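Local atomic coordinates of L-asparaginase I (Vibrio cholerae, PDB entry 2OCD), a protein that probably catalyses the hydrolysis of L-asparagine to L-aspartate and ammonium, working as a homotetramer of the asparaginase 1 family. Residues 30-35 against 49-54; 149-154 against 170-175; 160-165 against 301-306. All coordinates share one frame; numbering follows the deposited sequence. Where two conformers were deposited one is given.

Contact 1. Residues 30-35 against 49-54. With ACT (acetate ion), chain F.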
loop_
_atom_site.group_PDB
_atom_site.type_symbol
_atom_site.label_atom_id
_atom_site.label_comp_id
_atom_site.label_asym_id
_atom_site.label_seq_id
_atom_site.Cartn_x
_atom_site.Cartn_y
_atom_site.Cartn_z
ATOM N N PHE B 30 -14.250 -24.566 29.174
ATOM C CA PHE B 30 -13.379 -23.807 30.086
ATOM C C PHE B 30 -11.893 -23.619 29.702
ATOM O O PHE B 30 -11.144 -23.059 30.485
ATOM C CB PHE B 30 -13.466 -24.329 31.520
ATOM C CG PHE B 30 -14.787 -24.973 31.888
ATOM C CD1 PHE B 30 -14.813 -26.243 32.463
ATOM C CD2 PHE B 30 -15.991 -24.311 31.680
ATOM C CE1 PHE B 30 -16.015 -26.846 32.812
ATOM C CE2 PHE B 30 -17.198 -24.910 32.025
ATOM C CZ PHE B 30 -17.211 -26.178 32.591
HETATM N N MSE B 31 -11.469 -24.006 28.497
HETATM C CA MSE B 31 -10.082 -23.772 28.142
HETATM C C MSE B 31 -9.726 -22.288 27.991
HETATM O O MSE B 31 -8.675 -21.870 28.472
HETATM C CB MSE B 31 -9.617 -24.561 26.920
HETATM C CG MSE B 31 -8.221 -25.203 27.198
HETATM SE SE MSE B 31 -6.937 -24.999 25.748
HETATM C CE MSE B 31 -5.270 -25.696 26.520
ATOM N N GLU B 32 -10.572 -21.510 27.314
ATOM C CA GLU B 32 -10.361 -20.058 27.230
ATOM C C GLU B 32 -10.123 -19.502 28.611
ATOM O O GLU B 32 -9.237 -18.684 28.819
ATOM C CB GLU B 32 -11.566 -19.304 26.657
ATOM C CG GLU B 32 -11.359 -18.799 25.219
ATOM C CD GLU B 32 -10.491 -17.596 25.072
ATOM O OE1 GLU B 32 -10.754 -16.565 25.649
ATOM O OE2 GLU B 32 -9.565 -17.652 24.331
ATOM N N LYS B 33 -10.947 -19.924 29.560
ATOM C CA LYS B 33 -10.796 -19.490 30.944
ATOM C C LYS B 33 -9.441 -19.971 31.513
ATOM O O LYS B 33 -8.679 -19.168 32.026
ATOM C CB LYS B 33 -12.024 -19.949 31.775
ATOM C CG LYS B 33 -12.042 -19.631 33.274
ATOM C CD LYS B 33 -11.746 -18.198 33.556
ATOM C CE LYS B 33 -12.333 -17.761 34.883
ATOM N NZ LYS B 33 -12.287 -16.263 34.915
ATOM N N GLN B 34 -9.120 -21.256 31.385
ATOM C CA GLN B 34 -7.787 -21.758 31.822
ATOM C C GLN B 34 -6.626 -20.927 31.240
ATOM O O GLN B 34 -5.716 -20.521 31.960
ATOM C CB GLN B 34 -7.584 -23.233 31.440
ATOM C CG GLN B 34 -6.303 -23.966 32.056
ATOM C CD GLN B 34 -6.286 -25.534 31.807
ATOM O OE1 GLN B 34 -7.127 -26.026 31.063
ATOM N NE2 GLN B 34 -5.357 -26.282 32.425
ATOM N N LEU B 35 -6.686 -20.671 29.934
ATOM C CA LEU B 35 -5.606 -19.982 29.226
ATOM C C LEU B 35 -5.434 -18.581 29.780
ATOM O O LEU B 35 -4.328 -18.221 30.197
ATOM C CB LEU B 35 -5.789 -19.958 27.698
ATOM C CG LEU B 35 -5.288 -21.175 26.901
ATOM C CD1 LEU B 35 -6.223 -22.289 27.184
ATOM C CD2 LEU B 35 -5.153 -20.994 25.361
ATOM N N PHE B 49 -10.609 -8.250 34.531
ATOM C CA PHE B 49 -11.560 -8.834 33.613
ATOM C C PHE B 49 -12.205 -10.101 34.211
ATOM O O PHE B 49 -11.551 -10.883 34.892
ATOM C CB PHE B 49 -10.886 -9.143 32.266
ATOM C CG PHE B 49 -9.859 -10.242 32.330
ATOM C CD1 PHE B 49 -8.513 -9.942 32.404
ATOM C CD2 PHE B 49 -10.244 -11.578 32.291
ATOM C CE1 PHE B 49 -7.538 -10.960 32.462
ATOM C CE2 PHE B 49 -9.307 -12.619 32.358
ATOM C CZ PHE B 49 -7.942 -12.311 32.453
ATOM N N THR B 50 -13.499 -10.252 33.943
ATOM C CA THR B 50 -14.257 -11.469 34.186
ATOM C C THR B 50 -14.725 -12.032 32.836
ATOM O O THR B 50 -15.294 -11.315 31.993
ATOM C CB THR B 50 -15.502 -11.159 35.037
ATOM O OG1 THR B 50 -15.092 -10.432 36.195
ATOM C CG2 THR B 50 -16.261 -12.429 35.454
ATOM N N ILE B 51 -14.492 -13.327 32.657
ATOM C CA ILE B 51 -14.906 -14.035 31.484
ATOM C C ILE B 51 -16.044 -14.967 31.866
ATOM O O ILE B 51 -15.949 -15.656 32.883
ATOM C CB ILE B 51 -13.749 -14.809 30.884
ATOM C CG1 ILE B 51 -14.172 -15.512 29.607
ATOM C CG2 ILE B 51 -13.173 -15.833 31.870
ATOM C CD1 ILE B 51 -12.989 -15.965 28.798
ATOM N N HIS B 52 -17.106 -14.942 31.041
ATOM C CA HIS B 52 -18.176 -15.906 31.063
ATOM C C HIS B 52 -18.155 -16.685 29.766
ATOM O O HIS B 52 -18.289 -16.121 28.710
ATOM C CB HIS B 52 -19.546 -15.193 31.149
ATOM C CG HIS B 52 -20.730 -16.103 30.958
ATOM N ND1 HIS B 52 -20.950 -17.220 31.736
ATOM C CD2 HIS B 52 -21.760 -16.055 30.081
ATOM C CE1 HIS B 52 -22.068 -17.816 31.348
ATOM N NE2 HIS B 52 -22.579 -17.132 30.340
ATOM N N GLU B 53 -18.009 -17.992 29.839
ATOM C CA GLU B 53 -18.127 -18.822 28.642
ATOM C C GLU B 53 -19.587 -19.254 28.446
ATOM O O GLU B 53 -20.248 -19.719 29.388
ATOM C CB GLU B 53 -17.218 -20.050 28.731
ATOM C CG GLU B 53 -17.536 -21.061 27.672
ATOM C CD GLU B 53 -16.498 -22.157 27.543
ATOM O OE1 GLU B 53 -15.424 -22.096 28.190
ATOM O OE2 GLU B 53 -16.760 -23.088 26.753
ATOM N N TYR B 54 -20.073 -19.122 27.222
ATOM C CA TYR B 54 -21.483 -19.376 26.934
ATOM C C TYR B 54 -21.675 -20.879 26.965
ATOM O O TYR B 54 -20.724 -21.632 26.667
ATOM C CB TYR B 54 -21.912 -18.781 25.575
ATOM C CG TYR B 54 -22.308 -17.335 25.616
ATOM C CD1 TYR B 54 -21.698 -16.458 26.472
ATOM C CD2 TYR B 54 -23.274 -16.850 24.789
ATOM C CE1 TYR B 54 -22.055 -15.139 26.519
ATOM C CE2 TYR B 54 -23.657 -15.530 24.820
ATOM C CZ TYR B 54 -23.051 -14.670 25.685
ATOM O OH TYR B 54 -23.419 -13.328 25.751
HETATM C C ACT F . -25.385 -16.848 28.781
HETATM O O ACT F . -24.943 -18.034 28.825
HETATM O OXT ACT F . -25.796 -16.485 27.657
HETATM C CH3 ACT F . -25.442 -15.922 29.972
#
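The ring of Phe30 and the carboxylate of Glu53 are turned 63° against each other, and OE1 stands obliquely to the ring, 4.2 Å from CD2. Next to Glu53 in the strand, the ring edge of His52 meets an acetate ion, probably from the crystallisation liquor: NE2 donates to acetate O at 2.9 Å in a nearly straight bond. The other acetate oxygen, OXT, sits over the centre of one face of the Tyr54 ring. All this lies at the margin of the N-terminal domain, where residues 49-54 of strand 48-58, an outermost strand of the large mixed sheet, run nearly antiparallel to the short helix 31-35. The contact illustrates how a strand carboxylate can accept from the backbone N of a helix's N-cap residue. Glu53 is extended, with CG anti to the backbone N (chi1 168°), and reaches Phe30, the N-cap residue. Its OE1 accepts from Phe30 N at 2.9 Å, on the syn side and out of the carboxylate plane; the N-H...O angle of 137° makes the bond noticeably bent. Ile51 supplies the apolar share, and its two branches serve different partners. CG2 lies against the end of Lys33, the two side chains sliding past each other in opposite directions, but this holds only for the modelled one of two lysine conformers and is doubtful. Glu32 touches Tyr10 and Ile15 and lies about 9 Å, side chain to side chain, from Thr14, the predicted nucleophile; its OE1 is met by Ile51 CD1 at 3.9 Å.

Contact 2. Residues 149-154 against 170-175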
loop_
_atom_site.group_PDB
_atom_site.type_symbol
_atom_site.label_atom_id
_atom_site.label_comp_id
_atom_site.label_asym_id
_atom_site.label_seq_id
_atom_site.Cartn_x
_atom_site.Cartn_y
_atom_site.Cartn_z
ATOM N N LEU B 149 -15.414 -3.394 16.273
ATOM C CA LEU B 149 -14.922 -4.714 15.811
ATOM C C LEU B 149 -13.426 -4.617 15.673
ATOM O O LEU B 149 -12.914 -3.764 14.934
ATOM C CB LEU B 149 -15.589 -5.132 14.487
ATOM C CG LEU B 149 -15.360 -6.542 13.900
ATOM C CD1 LEU B 149 -16.512 -7.051 12.984
ATOM C CD2 LEU B 149 -14.094 -6.666 13.102
ATOM N N PHE B 150 -12.717 -5.452 16.409
ATOM C CA PHE B 150 -11.292 -5.355 16.396
ATOM C C PHE B 150 -10.669 -6.559 15.669
ATOM O O PHE B 150 -10.937 -7.725 16.038
ATOM C CB PHE B 150 -10.796 -5.202 17.823
ATOM C CG PHE B 150 -9.344 -4.934 17.922
ATOM C CD1 PHE B 150 -8.815 -3.729 17.487
ATOM C CD2 PHE B 150 -8.502 -5.844 18.462
ATOM C CE1 PHE B 150 -7.444 -3.465 17.562
ATOM C CE2 PHE B 150 -7.142 -5.568 18.533
ATOM C CZ PHE B 150 -6.629 -4.394 18.076
ATOM N N PHE B 151 -9.894 -6.269 14.615
ATOM C CA PHE B 151 -9.173 -7.293 13.856
ATOM C C PHE B 151 -8.088 -6.640 13.001
ATOM O O PHE B 151 -8.202 -5.447 12.656
ATOM C CB PHE B 151 -10.133 -8.095 12.974
ATOM C CG PHE B 151 -9.902 -9.602 12.985
ATOM C CD1 PHE B 151 -10.417 -10.385 14.004
ATOM C CD2 PHE B 151 -9.232 -10.227 11.936
ATOM C CE1 PHE B 151 -10.247 -11.778 13.994
ATOM C CE2 PHE B 151 -9.054 -11.612 11.885
ATOM C CZ PHE B 151 -9.565 -12.396 12.908
ATOM N N ASN B 152 -7.055 -7.412 12.658
ATOM C CA ASN B 152 -5.940 -6.895 11.863
ATOM C C ASN B 152 -5.442 -5.568 12.455
ATOM O O ASN B 152 -5.297 -4.608 11.741
ATOM C CB ASN B 152 -6.353 -6.674 10.380
ATOM C CG ASN B 152 -7.192 -7.853 9.781
ATOM O OD1 ASN B 152 -8.438 -7.781 9.695
ATOM N ND2 ASN B 152 -6.512 -8.923 9.363
ATOM N N ASN B 153 -5.290 -5.467 13.774
ATOM C CA ASN B 153 -4.755 -4.255 14.415
ATOM C C ASN B 153 -5.544 -2.958 14.220
ATOM O O ASN B 153 -5.031 -1.846 14.410
ATOM C CB ASN B 153 -3.311 -4.010 13.993
ATOM C CG ASN B 153 -2.424 -5.171 14.295
ATOM O OD1 ASN B 153 -2.427 -5.707 15.404
ATOM N ND2 ASN B 153 -1.657 -5.588 13.304
ATOM N N ARG B 154 -6.806 -3.081 13.879
ATOM C CA ARG B 154 -7.626 -1.884 13.703
ATOM C C ARG B 154 -9.019 -2.054 14.305
ATOM O O ARG B 154 -9.547 -3.161 14.366
ATOM C CB ARG B 154 -7.676 -1.491 12.248
ATOM C CG ARG B 154 -8.558 -2.330 11.362
ATOM C CD ARG B 154 -8.487 -1.862 9.874
ATOM N NE ARG B 154 -7.288 -2.421 9.227
ATOM C CZ ARG B 154 -7.236 -3.559 8.523
ATOM N NH1 ARG B 154 -8.313 -4.284 8.289
ATOM N NH2 ARG B 154 -6.083 -3.962 8.047
ATOM N N SER B 170 -7.288 -14.183 6.788
ATOM C CA SER B 170 -8.621 -13.639 7.017
ATOM C C SER B 170 -8.608 -12.225 7.643
ATOM O O SER B 170 -7.716 -11.886 8.409
ATOM C CB SER B 170 -9.439 -14.618 7.864
ATOM O OG SER B 170 -10.214 -13.936 8.815
ATOM N N ALA B 171 -9.604 -11.409 7.317
ATOM C CA ALA B 171 -9.524 -10.001 7.604
ATOM C C ALA B 171 -10.861 -9.268 7.499
ATOM O O ALA B 171 -11.780 -9.710 6.827
ATOM C CB ALA B 171 -8.532 -9.372 6.661
ATOM N N PHE B 172 -10.946 -8.117 8.143
ATOM C CA PHE B 172 -12.142 -7.282 8.068
ATOM C C PHE B 172 -11.779 -5.851 7.661
ATOM O O PHE B 172 -10.821 -5.306 8.170
ATOM C CB PHE B 172 -12.840 -7.212 9.408
ATOM C CG PHE B 172 -13.400 -8.516 9.869
ATOM C CD1 PHE B 172 -14.743 -8.808 9.707
ATOM C CD2 PHE B 172 -12.592 -9.446 10.503
ATOM C CE1 PHE B 172 -15.270 -10.013 10.131
ATOM C CE2 PHE B 172 -13.096 -10.646 10.920
ATOM C CZ PHE B 172 -14.448 -10.939 10.725
ATOM N N SER B 173 -12.593 -5.245 6.796
ATOM C CA SER B 173 -12.511 -3.801 6.456
ATOM C C SER B 173 -13.849 -3.080 6.629
ATOM O O SER B 173 -14.930 -3.716 6.636
ATOM C CB SER B 173 -12.158 -3.649 5.001
ATOM O OG SER B 173 -13.063 -4.471 4.314
ATOM N N SER B 174 -13.764 -1.755 6.769
ATOM C CA SER B 174 -14.906 -0.909 6.651
ATOM C C SER B 174 -14.663 -0.086 5.438
ATOM O O SER B 174 -14.052 0.937 5.502
ATOM C CB SER B 174 -15.142 -0.044 7.911
ATOM O OG SER B 174 -13.987 0.304 8.619
ATOM N N PRO B 175 -15.149 -0.532 4.299
ATOM C CA PRO B 175 -14.695 0.113 3.053
ATOM C C PRO B 175 -15.075 1.578 2.941
ATOM O O PRO B 175 -14.358 2.352 2.315
ATOM C CB PRO B 175 -15.427 -0.680 1.951
ATOM C CG PRO B 175 -15.921 -1.926 2.634
ATOM C CD PRO B 175 -16.153 -1.581 4.054
#
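Phe172 drives the edge of its ring into the face of Phe151, an edge-to-face pair with centroids 5.1 Å apart and planes at 72°. CE2 of Phe172 stands over the centre of the Phe151 ring, while its CD2 comes within 3.7 Å of Phe151 CG. A face of the Phe172 ring is taken by Leu149, whose CD2 methyl makes a CH-pi contact, 4.2 Å from the centroid and offset toward the rim. Three buried apolar side chains thus interlock on this tightly packed side, and Met156 also touches Leu149 and Phe172.

The more open side is polar and built on the type I' turn from Phe151 to Arg154. Asn152 lies in this turn with CG anti to its own carbonyl carbon (chi1 -44°), and its amide works as a two-point bridge to the neighbouring backbone. OD1 accepts from Phe172 N at 3.0 Å, the donor tilted 21° from the carbonyl plane, and ND2 gives a weaker bond to Ser170 O at 3.3 Å. The amide thus bonds to the backbone on both sides of Ala171, whose CB rests against it. At the partly exposed margin, Arg154 NH1 approaches Phe172 O to 2.7 Å, with the oxygen at the edge of the guanidinium.

Phe151 also touches Thr91, a predicted catalytic and substrate-binding residue. Strand 171-173, paired with strand 162-166, packs across a type I' beta hairpin, strands 147-151 and 154-157 of the mixed sheet, beside the predicted active site of the N-terminal asparaginase domain.

Contact 3. Residues 160-165 against 301-306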
loop_
_atom_site.group_PDB
_atom_site.type_symbol
_atom_site.label_atom_id
_atom_site.label_comp_id
_atom_site.label_asym_id
_atom_site.label_seq_id
_atom_site.Cartn_x
_atom_site.Cartn_y
_atom_site.Cartn_z
ATOM N N ARG B 160 -20.124 -0.757 10.240
ATOM C CA ARG B 160 -19.450 -0.444 8.958
ATOM C C ARG B 160 -18.539 -1.576 8.415
ATOM O O ARG B 160 -17.852 -1.397 7.376
ATOM C CB ARG B 160 -18.611 0.805 9.069
ATOM C CG ARG B 160 -19.399 1.989 9.467
ATOM C CD ARG B 160 -20.222 2.459 8.317
ATOM N NE ARG B 160 -20.375 3.907 8.344
ATOM C CZ ARG B 160 -20.588 4.637 7.264
ATOM N NH1 ARG B 160 -20.684 4.045 6.073
ATOM N NH2 ARG B 160 -20.707 5.953 7.388
ATOM N N SER B 161 -18.601 -2.744 9.059
ATOM C CA SER B 161 -17.607 -3.771 8.837
ATOM C C SER B 161 -18.055 -4.909 7.984
ATOM O O SER B 161 -19.213 -5.229 7.931
ATOM C CB SER B 161 -17.104 -4.309 10.195
ATOM O OG SER B 161 -16.203 -3.347 10.757
ATOM N N ARG B 162 -17.109 -5.519 7.307
ATOM C CA ARG B 162 -17.349 -6.825 6.774
ATOM C C ARG B 162 -16.099 -7.642 6.566
ATOM O O ARG B 162 -15.010 -7.112 6.487
ATOM C CB ARG B 162 -18.185 -6.769 5.511
ATOM C CG ARG B 162 -17.807 -5.702 4.490
ATOM C CD ARG B 162 -19.059 -5.093 3.836
ATOM N NE ARG B 162 -19.324 -5.576 2.476
ATOM C CZ ARG B 162 -19.758 -6.793 2.121
ATOM N NH1 ARG B 162 -19.991 -7.776 3.009
ATOM N NH2 ARG B 162 -19.949 -7.033 0.829
ATOM N N LYS B 163 -16.308 -8.955 6.512
ATOM C CA LYS B 163 -15.256 -9.914 6.257
ATOM C C LYS B 163 -14.927 -9.917 4.782
ATOM O O LYS B 163 -15.636 -10.478 3.957
ATOM C CB LYS B 163 -15.629 -11.318 6.725
ATOM C CG LYS B 163 -14.418 -12.283 6.804
ATOM C CD LYS B 163 -14.713 -13.441 7.753
ATOM C CE LYS B 163 -13.890 -14.690 7.494
ATOM N NZ LYS B 163 -14.578 -15.915 8.068
ATOM N N SER B 164 -13.808 -9.288 4.488
ATOM C CA SER B 164 -13.377 -9.020 3.135
ATOM C C SER B 164 -12.526 -10.170 2.621
ATOM O O SER B 164 -12.499 -10.427 1.401
ATOM C CB SER B 164 -12.554 -7.732 3.141
ATOM O OG SER B 164 -11.524 -7.803 4.114
ATOM N N HIS B 165 -11.843 -10.859 3.542
ATOM C CA HIS B 165 -10.911 -11.911 3.143
ATOM C C HIS B 165 -11.066 -13.142 4.042
ATOM O O HIS B 165 -11.242 -13.011 5.258
ATOM C CB HIS B 165 -9.472 -11.375 3.166
ATOM C CG HIS B 165 -8.495 -12.176 2.352
ATOM N ND1 HIS B 165 -7.550 -11.583 1.543
ATOM C CD2 HIS B 165 -8.284 -13.515 2.255
ATOM C CE1 HIS B 165 -6.805 -12.520 0.977
ATOM N NE2 HIS B 165 -7.233 -13.702 1.390
HETATM N N MSE B 301 -24.389 1.578 2.879
HETATM C CA MSE B 301 -24.492 0.576 3.900
HETATM C C MSE B 301 -23.895 -0.700 3.391
HETATM O O MSE B 301 -23.992 -1.001 2.251
HETATM C CB MSE B 301 -25.944 0.323 4.286
HETATM C CG MSE B 301 -26.435 1.261 5.360
HETATM SE SE MSE B 301 -28.076 0.660 6.281
HETATM C CE MSE B 301 -29.368 1.036 4.825
ATOM N N THR B 302 -23.235 -1.427 4.273
ATOM C CA THR B 302 -22.915 -2.830 4.045
ATOM C C THR B 302 -24.250 -3.658 4.049
ATOM O O THR B 302 -25.300 -3.222 4.580
ATOM C CB THR B 302 -21.992 -3.311 5.113
ATOM O OG1 THR B 302 -22.681 -3.251 6.374
ATOM C CG2 THR B 302 -20.756 -2.430 5.151
ATOM N N PRO B 303 -24.263 -4.759 3.327
ATOM C CA PRO B 303 -25.358 -5.718 3.401
ATOM C C PRO B 303 -25.665 -6.085 4.814
ATOM O O PRO B 303 -26.849 -6.149 5.202
ATOM C CB PRO B 303 -24.785 -6.962 2.723
ATOM C CG PRO B 303 -23.808 -6.361 1.643
ATOM C CD PRO B 303 -23.261 -5.102 2.297
ATOM N N GLU B 304 -24.600 -6.294 5.580
ATOM C CA GLU B 304 -24.746 -6.708 6.952
ATOM C C GLU B 304 -25.362 -5.594 7.798
ATOM O O GLU B 304 -26.261 -5.870 8.580
ATOM C CB GLU B 304 -23.464 -7.353 7.536
ATOM C CG GLU B 304 -22.168 -6.810 6.996
ATOM C CD GLU B 304 -21.659 -7.442 5.682
ATOM O OE1 GLU B 304 -20.996 -8.525 5.711
ATOM O OE2 GLU B 304 -21.839 -6.775 4.638
ATOM N N ALA B 305 -24.955 -4.337 7.638
ATOM C CA ALA B 305 -25.644 -3.295 8.413
ATOM C C ALA B 305 -27.089 -3.258 7.951
ATOM O O ALA B 305 -28.000 -2.932 8.749
ATOM C CB ALA B 305 -24.977 -1.908 8.305
ATOM N N ALA B 306 -27.318 -3.628 6.684
ATOM C CA ALA B 306 -28.627 -3.445 6.049
ATOM C C ALA B 306 -29.633 -4.501 6.490
ATOM O O ALA B 306 -30.834 -4.238 6.621
ATOM C CB ALA B 306 -28.473 -3.434 4.536
HETATM O O HOH W 1 -21.158 -3.717 8.403
#
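Chi1 of Arg162 (44°) sets CG between the backbone N and the carbonyl carbon, and bends at chi2 and chi3 then turn CD and NE toward Thr302 and Glu304, while a bend at chi2 (-85°) places CD of Glu304 next to Arg162. The two side chains cross at about a right angle and form a salt bridge, Arg162 NH1 to Glu304 OE2 at 2.7 Å. The flat groups are inclined rather than coplanar, their planes 49° apart. Pro303 lies against the guanidinium, its CD over the centre of one face and 3.9 Å from CZ. Thr302 runs alongside the aliphatic part of Arg162, and its CG2 touches CD at 3.4 Å.

Thr302 has a second task at the other branch. Its OG1 accepts from Ala305 N at 2.8 Å, capping the helix. The same OG1 also shares a water with Ser161, which receives a bond from that water at its O, so a single solvent molecule links the cap to the segment entering the strand. Glu304 CG adds a packing contact with Ser161 O.

Next to Arg162, Lys163 turns its NZ to Asp92 and Thr91 of the predicted active site, and His165 extends the sheet into the second subunit. The motif is a threonine N-cap with proline at the first helical position, beside an interdomain salt bridge, where strand 162-166 of the N-terminal asparaginase region meets helix 303-315 of the C-terminal one.

From the N terminus, contact 1 closes first: the chain leaves helix 31-35 and, 13 residues later, is in strand 48-58 at residues 49-54, at one margin of the mixed sheet. Contact 2 opens further along that sheet, at 149-154, and closes at 170-175. Before it closes, 160-165 begins contact 3, which waits for 301-306 and so spans 135 residues. Contacts 2 and 3 therefore cross, and they touch where strands 162-166 and 171-173 pair, Ser173 O lying 2.9 Å from Arg162 N. Contact 1 stands apart, its nearest atoms about 12 Å from contact 2. Contacts 1 and 2 tie parts within the N-terminal family region; contact 3 joins it to the C-terminal one.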